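Local coordinates for protein deacetylase EF_0837 (Enterococcus faecalis, PDB 2ICS) that is a zinc-dependent amidohydrolase-superfamily enzyme that deacetylates acetyl-(R)-mandelate in vitro, though with very low efficiency, at residues 98-101 / 102-106; 144-147 / 148-151; 170-173 / 174-177; 198-201 / 202-205. All coordinates share one frame; numbering follows the deposited sequence.

How the interactions relate
The four contacts are local ones, met in series along the chain on the helical layer and the helix-to-strand turns of the TIM barrel. They fall into two pairs. Interactions 1 and 2, centres 12 Å apart, touch directly: His98 NE2 probably hydrogen-bonds Glu145 OE1 at 2.8 Å, and Phe149 packs against Phe100 and Tyr101. Interactions 3 and 4, centres 11 Å apart, are joined by the salt bridge from Lys174 NZ to Glu204 OE1 at 2.9 Å. Between the pairs, interactions 2 and 3 come no nearer than about 9 Å between nearest atoms. All lie outside the binuclear zinc site; the side chain of Ile199 is about 11 Å from a zinc ion.

Interaction 1: residues 98-101 / 102-106; sequences HEFY and DLAQQ
Tyr101 and Gln105, one turn apart on helix 97-105, carry this contact. The helix is the crossover of a beta-alpha-beta unit of the TIM barrel, between strands 83-89 and 110-114.

The hydrogen bonds come first. Asp102 N bonds His98 O at 3.0 Å and Ala104 N bonds Phe100 O at 2.9 Å, both as regular i to i+4 helix bonds. The next one, Gln105 N to Tyr101 O, is weak at 3.3 Å and bent to 126°. The side chain of Gln105 adds a straighter bond to the same oxygen: with chi2 at -43° the chain folds back, and NE2 reaches Tyr101 O at 2.9 Å. Tyr101 O therefore takes a backbone and a side-chain N-H from one residue, and it lies nearly in the plane of the Gln105 amide. The imidazole of His98 turns instead to Glu145 of helix 136-145.

Ring contacts follow. NE2 of Gln105 sits over one face of the Tyr101 ring, with the amide and ring planes 36° apart. The approach is tight and perhaps inexact in the model, Gln105 NE2 being placed 2.9 Å from Tyr101 CE1. On the inner side, Phe100 and Ala104 both pack on Val111 of strand 110-114, and Phe100 CE1 lies 4.3 Å from Ala104 CB.

Interaction 2: residues 144-147 / 148-151; sequences QELP and DFVV
CD1 of Leu146 approaches the Phe149 ring obliquely, and the ring meets those of Phe100 and Tyr101 edge-to-face from helix 97-105. Phe149 stands in the turn that leads from helix 136-145 into strand 150-152, the last step of a beta-alpha-beta unit of the TIM barrel. Its CG is turned anti to the backbone N (chi1 -174°), which carries the ring away from residues 144-147 and in against helix 97-105. The ring also packs on Val111 of strand 110-114.

Leu146 is the first residue to leave helical geometry, and it opens a type I beta turn over 146-149 with Pro147 and Asp148 at the two corners. Phe149 N closes the turn on O of Leu146 at 3.1 Å, from well above the carbonyl plane, 63° out of it. Val150 N adds an i to i+4 bond to the same oxygen, almost straight on, at 2.9 Å with an N-H...O angle of 173°.

CB of Leu146 touches both CB of Phe149 and CG2 of Val150, each at 4.0 Å. Beyond the turn, Phe149 and Val151 bond Gly113 through their backbones, setting the new strand beside 110-114. Val150 CG2 also lies 3.5 Å from Leu146 O.

Interaction 3: residues 170-173 / 174-177; sequences LELA and KQIQ
Lys174 N bonds Leu170 O at 2.8 Å within helix 168-178, one of the helices outside the TIM barrel strands. The Lys174 ammonium has three partners. Bends at chi2 and chi3 (-64° and -70°) curl the chain round to Gln177, where NZ gives a hydrogen to OE1 at 2.7 Å, in the plane of that carbonyl. NZ also forms salt bridges to Asp207 and Glu204, so it probably stays charged. The other end of the Gln177 amide is satisfied as well: NE2 bonds Ile183 O and Asp207 OD1, which fixes which way round the buried amide sits. Gln175 turns its NE2 to Glu179, just past the end of the helix.

The remaining carbonyls of 170-173 are also taken by i to i+4 bonds: Glu171 O by Gln175 N at 3.0 Å, Leu172 O by Ile176 N at 2.9 Å and Ala173 O by Gln177 N, the most bent of the four at 142°.

Leu170 faces Ile199 and Leu202 of helix 196-202, while Ile176 packs against helix 136-145. Within its own helix, CG1 of Ile176, anti to the carbonyl carbon, lies a tight 3.0 Å from Leu172 O.

Interaction 4: residues 198-201 / 202-205; sequences EILA and LMEK
The C-terminal end of helix 196-202, where the chain turns off toward strand 208-210 of the TIM barrel, holds Leu202 and Met203 back against Ile199 and Leu200. The closing bonds are loose. Leu202 N reaches Ile199 O at 3.2 Å from 62° above its carbonyl plane. Met203 N bonds Leu200 O at 3.3 Å in the same manner, 73° out of plane. A weak bond from Met203 N to Ile199 O, 3.4 Å, is what remains of the i to i+4 pattern. Leu200 O and Met203 O, at this end of the helix, are also bonded by the ammonium group of Lys238.

Met203, a selenomethionine here, runs alongside Ile199. The end of its chain is doubtful, because CE is modelled too close to Ile199 CG2 and Leu200 CD2; SE comes only approximately 4.0 Å from that same Ile199 CG2. This apolar cluster is buried: Ile199 and Met203 both pack on Val187 of strand 186-189, and Leu200 on Phe231 and Ala235 of helix 230-237. Leu202 instead packs on Ile167 and Glu171. Nearer the backbone, Met203 CG rests 3.4 Å from Ile199 O.

Interaction 1: residues 98-101 / 102-106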
# COMPACT_ATOMS: atom_id res chain seq x y z
N HIS A 98 -17.54 -9.59 -5.57
CA HIS A 98 -17.46 -11.00 -5.95
C HIS A 98 -16.91 -11.16 -7.36
O HIS A 98 -16.08 -12.03 -7.62
CB HIS A 98 -18.83 -11.66 -5.82
CG HIS A 98 -19.13 -12.17 -4.45
ND1 HIS A 98 -18.59 -13.34 -3.96
CD2 HIS A 98 -19.88 -11.65 -3.45
CE1 HIS A 98 -19.00 -13.52 -2.71
NE2 HIS A 98 -19.78 -12.51 -2.38
N GLU A 99 -17.38 -10.32 -8.28
CA GLU A 99 -16.90 -10.38 -9.65
C GLU A 99 -15.41 -10.08 -9.66
O GLU A 99 -14.65 -10.64 -10.45
CB GLU A 99 -17.64 -9.37 -10.52
CG GLU A 99 -17.42 -9.55 -12.00
CD GLU A 99 -17.93 -8.38 -12.81
OE1 GLU A 99 -18.87 -7.70 -12.35
OE2 GLU A 99 -17.39 -8.15 -13.92
N PHE A 100 -15.00 -9.17 -8.77
CA PHE A 100 -13.60 -8.78 -8.66
C PHE A 100 -12.81 -9.93 -8.04
O PHE A 100 -11.72 -10.28 -8.51
CB PHE A 100 -13.48 -7.51 -7.81
CG PHE A 100 -12.07 -7.09 -7.49
CD1 PHE A 100 -11.02 -7.36 -8.37
CD2 PHE A 100 -11.79 -6.39 -6.32
CE1 PHE A 100 -9.71 -6.94 -8.09
CE2 PHE A 100 -10.49 -5.96 -6.03
CZ PHE A 100 -9.45 -6.24 -6.91
N TYR A 101 -13.37 -10.53 -6.99
CA TYR A 101 -12.73 -11.64 -6.30
C TYR A 101 -12.40 -12.81 -7.23
O TYR A 101 -11.30 -13.37 -7.16
CB TYR A 101 -13.63 -12.14 -5.17
CG TYR A 101 -13.09 -13.37 -4.46
CD1 TYR A 101 -11.97 -13.29 -3.64
CD2 TYR A 101 -13.71 -14.61 -4.61
CE1 TYR A 101 -11.47 -14.42 -2.99
CE2 TYR A 101 -13.22 -15.74 -3.97
CZ TYR A 101 -12.11 -15.64 -3.16
OH TYR A 101 -11.63 -16.76 -2.51
N ASP A 102 -13.34 -13.17 -8.11
CA ASP A 102 -13.12 -14.27 -9.03
C ASP A 102 -11.94 -14.03 -9.96
O ASP A 102 -11.16 -14.94 -10.23
CB ASP A 102 -14.39 -14.54 -9.86
CG ASP A 102 -15.56 -15.00 -9.01
OD1 ASP A 102 -15.35 -15.82 -8.09
OD2 ASP A 102 -16.70 -14.55 -9.27
N LEU A 103 -11.83 -12.81 -10.47
CA LEU A 103 -10.73 -12.47 -11.36
C LEU A 103 -9.43 -12.42 -10.58
O LEU A 103 -8.38 -12.85 -11.06
CB LEU A 103 -10.96 -11.12 -12.03
CG LEU A 103 -12.05 -11.06 -13.11
CD1 LEU A 103 -12.24 -9.62 -13.57
CD2 LEU A 103 -11.65 -11.95 -14.27
N ALA A 104 -9.50 -11.89 -9.36
CA ALA A 104 -8.34 -11.75 -8.49
C ALA A 104 -7.62 -13.06 -8.19
O ALA A 104 -6.45 -13.06 -7.83
CB ALA A 104 -8.74 -11.06 -7.19
N GLN A 105 -8.33 -14.18 -8.32
CA GLN A 105 -7.75 -15.48 -8.03
C GLN A 105 -6.79 -15.99 -9.11
O GLN A 105 -5.84 -16.71 -8.81
CB GLN A 105 -8.85 -16.52 -7.81
CG GLN A 105 -9.83 -16.14 -6.72
CD GLN A 105 -9.12 -15.58 -5.50
OE1 GLN A 105 -8.28 -16.25 -4.89
NE2 GLN A 105 -9.47 -14.35 -5.13
N GLN A 106 -7.04 -15.62 -10.36
CA GLN A 106 -6.19 -16.08 -11.46
C GLN A 106 -4.87 -15.31 -11.58
O GLN A 106 -4.03 -15.65 -12.41
CB GLN A 106 -6.97 -15.98 -12.78
CG GLN A 106 -7.42 -14.57 -13.13
CD GLN A 106 -8.13 -14.49 -14.48
OE1 GLN A 106 -9.15 -15.15 -14.71
NE2 GLN A 106 -7.59 -13.67 -15.38

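Interaction 2: residues 144-147 / 148-151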
# COMPACT_ATOMS: atom_id res chain seq x y z
N GLN A 144 -18.29 -11.26 5.71
CA GLN A 144 -18.53 -12.63 6.16
C GLN A 144 -18.47 -13.61 4.99
O GLN A 144 -18.24 -14.80 5.18
CB GLN A 144 -19.90 -12.73 6.85
CG GLN A 144 -20.06 -11.77 8.02
CD GLN A 144 -21.45 -11.83 8.65
OE1 GLN A 144 -22.36 -12.45 8.10
NE2 GLN A 144 -21.60 -11.18 9.80
N GLU A 145 -18.66 -13.09 3.79
CA GLU A 145 -18.64 -13.91 2.58
C GLU A 145 -17.25 -14.18 2.02
O GLU A 145 -17.00 -15.24 1.45
CB GLU A 145 -19.52 -13.26 1.50
CG GLU A 145 -21.02 -13.44 1.74
CD GLU A 145 -21.87 -12.48 0.92
OE1 GLU A 145 -21.67 -12.39 -0.31
OE2 GLU A 145 -22.75 -11.83 1.52
N LEU A 146 -16.34 -13.22 2.18
CA LEU A 146 -14.98 -13.38 1.67
C LEU A 146 -13.93 -12.98 2.69
O LEU A 146 -13.24 -11.97 2.53
CB LEU A 146 -14.81 -12.55 0.39
CG LEU A 146 -15.76 -12.86 -0.77
CD1 LEU A 146 -15.64 -11.78 -1.83
CD2 LEU A 146 -15.44 -14.23 -1.36
N PRO A 147 -13.79 -13.76 3.78
CA PRO A 147 -12.81 -13.46 4.83
C PRO A 147 -11.37 -13.56 4.32
O PRO A 147 -10.47 -12.89 4.83
CB PRO A 147 -13.10 -14.53 5.89
CG PRO A 147 -14.52 -14.93 5.62
CD PRO A 147 -14.58 -14.94 4.13
N ASP A 148 -11.16 -14.41 3.32
CA ASP A 148 -9.83 -14.61 2.75
C ASP A 148 -9.48 -13.54 1.72
O ASP A 148 -8.41 -13.59 1.11
CB ASP A 148 -9.75 -15.98 2.06
CG ASP A 148 -10.18 -17.13 2.96
OD1 ASP A 148 -9.63 -17.25 4.09
OD2 ASP A 148 -11.06 -17.92 2.54
N PHE A 149 -10.36 -12.57 1.53
CA PHE A 149 -10.11 -11.54 0.54
C PHE A 149 -10.27 -10.12 1.07
O PHE A 149 -9.44 -9.26 0.81
CB PHE A 149 -11.04 -11.74 -0.66
CG PHE A 149 -10.76 -10.81 -1.80
CD1 PHE A 149 -9.57 -10.91 -2.52
CD2 PHE A 149 -11.67 -9.82 -2.15
CE1 PHE A 149 -9.30 -10.04 -3.58
CE2 PHE A 149 -11.41 -8.94 -3.21
CZ PHE A 149 -10.21 -9.06 -3.92
N VAL A 150 -11.35 -9.89 1.81
CA VAL A 150 -11.64 -8.59 2.38
C VAL A 150 -10.84 -8.33 3.65
O VAL A 150 -11.06 -8.99 4.67
CB VAL A 150 -13.14 -8.47 2.72
CG1 VAL A 150 -13.45 -7.09 3.27
CG2 VAL A 150 -13.97 -8.75 1.47
N VAL A 151 -9.92 -7.37 3.61
CA VAL A 151 -9.11 -7.08 4.79
C VAL A 151 -9.42 -5.73 5.43
O VAL A 151 -8.75 -5.29 6.36
CB VAL A 151 -7.61 -7.17 4.45
CG1 VAL A 151 -7.27 -8.58 3.99
CG2 VAL A 151 -7.24 -6.16 3.38

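Interaction 3: residues 170-173 / 174-177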
# COMPACT_ATOMS: atom_id res chain seq x y z
N LEU A 170 -18.20 9.21 7.04
CA LEU A 170 -17.14 8.69 7.89
C LEU A 170 -17.73 8.10 9.17
O LEU A 170 -17.28 7.06 9.63
CB LEU A 170 -16.13 9.79 8.22
CG LEU A 170 -14.91 9.39 9.07
CD1 LEU A 170 -14.16 8.23 8.41
CD2 LEU A 170 -13.99 10.59 9.25
N GLU A 171 -18.74 8.77 9.73
CA GLU A 171 -19.36 8.26 10.95
C GLU A 171 -19.92 6.88 10.66
O GLU A 171 -19.81 5.97 11.48
CB GLU A 171 -20.51 9.17 11.41
CG GLU A 171 -20.10 10.53 11.92
CD GLU A 171 -21.26 11.26 12.56
OE1 GLU A 171 -21.80 10.75 13.58
OE2 GLU A 171 -21.65 12.33 12.05
N LEU A 172 -20.54 6.73 9.49
CA LEU A 172 -21.10 5.46 9.08
C LEU A 172 -19.97 4.44 8.94
O LEU A 172 -20.13 3.27 9.28
CB LEU A 172 -21.83 5.60 7.74
CG LEU A 172 -23.12 6.44 7.69
CD1 LEU A 172 -23.64 6.46 6.26
CD2 LEU A 172 -24.17 5.85 8.63
N ALA A 173 -18.82 4.90 8.44
CA ALA A 173 -17.67 4.02 8.26
C ALA A 173 -17.20 3.50 9.63
O ALA A 173 -16.93 2.32 9.79
CB ALA A 173 -16.54 4.77 7.56
N LYS A 174 -17.13 4.40 10.61
CA LYS A 174 -16.71 3.99 11.95
C LYS A 174 -17.72 3.03 12.58
O LYS A 174 -17.34 2.11 13.31
CB LYS A 174 -16.53 5.23 12.84
CG LYS A 174 -15.36 6.11 12.41
CD LYS A 174 -14.01 5.38 12.54
CE LYS A 174 -13.63 5.16 13.99
NZ LYS A 174 -12.39 4.33 14.14
N GLN A 175 -19.00 3.23 12.29
CA GLN A 175 -20.05 2.36 12.82
C GLN A 175 -19.90 0.97 12.22
O GLN A 175 -19.94 -0.04 12.92
CB GLN A 175 -21.43 2.92 12.47
CG GLN A 175 -22.60 2.02 12.83
CD GLN A 175 -23.90 2.50 12.23
OE1 GLN A 175 -24.31 3.65 12.44
NE2 GLN A 175 -24.57 1.63 11.47
N ILE A 176 -19.72 0.93 10.90
CA ILE A 176 -19.54 -0.32 10.17
C ILE A 176 -18.31 -1.05 10.69
O ILE A 176 -18.28 -2.28 10.72
CB ILE A 176 -19.34 -0.05 8.66
CG1 ILE A 176 -20.62 0.57 8.08
CG2 ILE A 176 -18.97 -1.34 7.94
CD1 ILE A 176 -20.48 1.03 6.66
N GLN A 177 -17.29 -0.29 11.10
CA GLN A 177 -16.07 -0.87 11.64
C GLN A 177 -16.40 -1.54 12.97
O GLN A 177 -15.97 -2.66 13.25
CB GLN A 177 -15.00 0.21 11.85
CG GLN A 177 -13.69 -0.30 12.46
CD GLN A 177 -12.65 0.80 12.64
OE1 GLN A 177 -12.88 1.79 13.32
NE2 GLN A 177 -11.49 0.61 12.01

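Interaction 4: residues 198-201 / 202-205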
# COMPACT_ATOMS: atom_id res chain seq x y z
N GLU A 198 -11.79 17.80 11.05
CA GLU A 198 -13.03 17.10 11.36
C GLU A 198 -12.85 15.61 11.07
O GLU A 198 -13.40 14.76 11.76
CB GLU A 198 -14.17 17.69 10.51
CG GLU A 198 -15.57 17.31 10.95
CD GLU A 198 -16.65 18.00 10.13
OE1 GLU A 198 -17.84 17.82 10.45
OE2 GLU A 198 -16.30 18.73 9.17
N ILE A 199 -12.09 15.31 10.03
CA ILE A 199 -11.81 13.93 9.64
C ILE A 199 -10.88 13.25 10.63
O ILE A 199 -11.15 12.14 11.10
CB ILE A 199 -11.16 13.88 8.24
CG1 ILE A 199 -12.15 14.38 7.19
CG2 ILE A 199 -10.71 12.47 7.92
CD1 ILE A 199 -11.57 14.45 5.79
N LEU A 200 -9.77 13.92 10.93
CA LEU A 200 -8.77 13.39 11.85
C LEU A 200 -9.35 13.19 13.24
O LEU A 200 -8.95 12.27 13.96
CB LEU A 200 -7.56 14.33 11.91
CG LEU A 200 -6.70 14.41 10.64
CD1 LEU A 200 -5.63 15.48 10.80
CD2 LEU A 200 -6.04 13.07 10.37
N ALA A 201 -10.29 14.06 13.62
CA ALA A 201 -10.91 13.98 14.93
C ALA A 201 -11.69 12.68 15.14
O ALA A 201 -11.76 12.17 16.26
CB ALA A 201 -11.83 15.17 15.13
N LEU A 202 -12.27 12.15 14.07
CA LEU A 202 -13.04 10.91 14.18
C LEU A 202 -12.22 9.64 14.03
O LEU A 202 -12.67 8.55 14.40
CB LEU A 202 -14.18 10.92 13.16
CG LEU A 202 -15.42 11.75 13.50
CD1 LEU A 202 -15.07 13.23 13.61
CD2 LEU A 202 -16.48 11.53 12.43
N MSE A 203 -11.01 9.76 13.49
CA MSE A 203 -10.16 8.59 13.31
C MSE A 203 -9.41 8.22 14.58
O MSE A 203 -9.08 9.08 15.40
CB MSE A 203 -9.17 8.83 12.16
CG MSE A 203 -9.86 9.05 10.82
SE MSE A 203 -8.63 9.32 9.36
CE MSE A 203 -8.33 11.19 9.58
N GLU A 204 -9.14 6.93 14.74
CA GLU A 204 -8.44 6.43 15.92
C GLU A 204 -7.18 5.66 15.53
O GLU A 204 -6.96 5.36 14.36
CB GLU A 204 -9.37 5.51 16.72
CG GLU A 204 -10.70 6.14 17.11
CD GLU A 204 -11.65 5.13 17.73
OE1 GLU A 204 -12.03 4.16 17.05
OE2 GLU A 204 -12.02 5.31 18.91
N LYS A 205 -6.37 5.34 16.53
CA LYS A 205 -5.15 4.58 16.30
C LYS A 205 -5.54 3.34 15.50
O LYS A 205 -6.53 2.68 15.83
CB LYS A 205 -4.53 4.15 17.63
CG LYS A 205 -3.29 3.27 17.46
CD LYS A 205 -2.79 2.75 18.80
CE LYS A 205 -1.58 1.85 18.62
NZ LYS A 205 -1.08 1.29 19.91